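Local coordinates for putative phosphosugar isomerases (Salmonella typhimurium LT2, PDB 3FKJ), which probably binds phosphorylated sugars or related carbohydrate derivatives and may isomerise them, at residues V92-S97 and I120-Q125. Numbering follows the deposited sequence.
Sequences VVILAS and IGLVYQ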
loop_
_atom_site.group_PDB
_atom_site.type_symbol
_atom_site.label_atom_id
_atom_site.label_comp_id
_atom_site.label_asym_id
_atom_site.label_seq_id
_atom_site.Cartn_x
_atom_site.Cartn_y
_atom_site.Cartn_z
ATOM N N VAL A 92 -15.835 10.873 -6.754
ATOM C CA VAL A 92 -15.933 9.897 -7.829
ATOM C C VAL A 92 -15.269 8.613 -7.340
ATOM O O VAL A 92 -14.162 8.623 -6.770
ATOM C CB VAL A 92 -15.271 10.401 -9.132
ATOM C CG1 VAL A 92 -15.236 9.291 -10.177
ATOM C CG2 VAL A 92 -16.012 11.684 -9.647
ATOM N N VAL A 93 -15.984 7.514 -7.483
ATOM C CA VAL A 93 -15.474 6.205 -7.066
ATOM C C VAL A 93 -15.362 5.353 -8.323
ATOM O O VAL A 93 -16.330 5.175 -9.068
ATOM C CB VAL A 93 -16.345 5.533 -5.969
ATOM C CG1 VAL A 93 -15.745 4.150 -5.571
ATOM C CG2 VAL A 93 -16.490 6.466 -4.750
ATOM N N ILE A 94 -14.148 4.881 -8.580
ATOM C CA ILE A 94 -13.859 4.142 -9.785
ATOM C C ILE A 94 -13.549 2.722 -9.371
ATOM O O ILE A 94 -12.600 2.474 -8.623
ATOM C CB ILE A 94 -12.692 4.759 -10.590
ATOM C CG1 ILE A 94 -12.938 6.249 -10.793
ATOM C CG2 ILE A 94 -12.467 3.979 -11.927
ATOM C CD1 ILE A 94 -11.769 7.006 -11.441
ATOM N N LEU A 95 -14.394 1.803 -9.851
ATOM C CA LEU A 95 -14.330 0.396 -9.481
ATOM C C LEU A 95 -14.020 -0.495 -10.701
ATOM O O LEU A 95 -14.335 -0.138 -11.819
ATOM C CB LEU A 95 -15.633 0.002 -8.779
ATOM C CG LEU A 95 -16.104 0.974 -7.681
ATOM C CD1 LEU A 95 -17.327 1.784 -8.106
ATOM C CD2 LEU A 95 -16.404 0.179 -6.405
ATOM N N ALA A 96 -13.324 -1.600 -10.469
ATOM C CA ALA A 96 -13.032 -2.594 -11.499
ATOM C C ALA A 96 -13.345 -3.985 -10.987
ATOM O O ALA A 96 -13.164 -4.297 -9.807
ATOM C CB ALA A 96 -11.610 -2.532 -11.954
ATOM N N SER A 97 -13.847 -4.819 -11.887
ATOM C CA SER A 97 -14.087 -6.248 -11.629
ATOM C C SER A 97 -14.115 -6.927 -12.998
ATOM O O SER A 97 -14.912 -6.514 -13.866
ATOM C CB SER A 97 -15.457 -6.463 -10.945
ATOM O OG SER A 97 -15.654 -7.830 -10.584
ATOM N N ILE A 120 -17.816 4.988 -11.493
ATOM C CA ILE A 120 -17.377 4.522 -12.823
ATOM C C ILE A 120 -16.965 3.062 -12.644
ATOM O O ILE A 120 -16.071 2.745 -11.834
ATOM C CB ILE A 120 -16.170 5.327 -13.389
ATOM C CG1 ILE A 120 -16.464 6.843 -13.464
ATOM C CG2 ILE A 120 -15.752 4.787 -14.762
ATOM C CD1 ILE A 120 -15.245 7.691 -13.822
ATOM N N GLY A 121 -17.616 2.181 -13.392
ATOM C CA GLY A 121 -17.348 0.749 -13.322
ATOM C C GLY A 121 -16.609 0.257 -14.543
ATOM O O GLY A 121 -17.108 0.409 -15.672
ATOM N N LEU A 122 -15.427 -0.339 -14.316
ATOM C CA LEU A 122 -14.664 -1.029 -15.375
ATOM C C LEU A 122 -14.974 -2.537 -15.317
ATOM O O LEU A 122 -14.791 -3.188 -14.267
ATOM C CB LEU A 122 -13.157 -0.786 -15.198
ATOM C CG LEU A 122 -12.495 0.556 -15.547
ATOM C CD1 LEU A 122 -13.090 1.710 -14.772
ATOM C CD2 LEU A 122 -11.028 0.439 -15.212
ATOM N N VAL A 123 -15.473 -3.087 -16.422
ATOM C CA VAL A 123 -15.830 -4.514 -16.494
ATOM C C VAL A 123 -15.267 -5.114 -17.770
ATOM O O VAL A 123 -15.030 -4.410 -18.738
ATOM C CB VAL A 123 -17.380 -4.761 -16.460
ATOM C CG1 VAL A 123 -18.019 -4.149 -15.219
ATOM C CG2 VAL A 123 -18.066 -4.251 -17.742
ATOM N N TYR A 124 -15.015 -6.409 -17.753
ATOM C CA TYR A 124 -14.695 -7.127 -18.981
ATOM C C TYR A 124 -16.001 -7.690 -19.584
ATOM O O TYR A 124 -16.246 -7.590 -20.792
ATOM C CB TYR A 124 -13.674 -8.237 -18.721
ATOM C CG TYR A 124 -13.442 -9.129 -19.927
ATOM C CD1 TYR A 124 -12.918 -8.612 -21.104
ATOM C CD2 TYR A 124 -13.744 -10.480 -19.885
ATOM C CE1 TYR A 124 -12.699 -9.409 -22.208
ATOM C CE2 TYR A 124 -13.536 -11.296 -20.992
ATOM C CZ TYR A 124 -13.008 -10.752 -22.152
ATOM O OH TYR A 124 -12.792 -11.548 -23.259
ATOM N N GLN A 125 -16.828 -8.258 -18.704
ATOM C CA GLN A 125 -18.126 -8.822 -19.051
ATOM C C GLN A 125 -19.228 -7.798 -18.786
ATOM O O GLN A 125 -19.413 -7.409 -17.635
ATOM C CB GLN A 125 -18.396 -10.045 -18.168
ATOM C CG GLN A 125 -17.502 -11.245 -18.440
ATOM C CD GLN A 125 -18.034 -12.113 -19.585
ATOM O OE1 GLN A 125 -19.143 -11.882 -20.107
ATOM N NE2 GLN A 125 -17.242 -13.105 -19.988
#
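Ile94 and Ile120 run alongside each other in the same direction on one face of a parallel sheet, a clear instance of how neighbouring strands of a beta-alpha-beta unit pack. Strands 91-97 and 118-123, linked by helix 103-115, belong to the five-stranded sheet of a SIS domain. Both isoleucines set CG1 anti to the carbonyl carbon (chi1 -51° and -56°), which sends their CD1 branches toward the start of the strands. There Ile120 CD1 sits 4.1 Å from Ile94 CG1 and, reaching obliquely across, meets Val92 CG1. The other branch of Ile94 reaches Leu122, the following side chain on this face: Ile94 CG2 lies 3.7 Å from Leu122 CD1, at a slant. Ile138 of strand 136-139 flanks Ile120 and Leu122. On the other face Leu95 packs on Ala108 and Ala109 of helix 103-115; Gly121, its parallel partner, has no side chain. Three carbonyls do double duty: besides an N-H, Ile120 O, Leu95 O and Leu122 O take CA-H contacts from Ile94, Gly121 and Ala96 in turn. Four backbone bonds join the strands: Ile120 N to Val93 O, Leu95 N to Ile120 O, Ser97 N to Leu122 O and, nearly straight (175°), Leu122 N to Leu95 O at 2.7 Å.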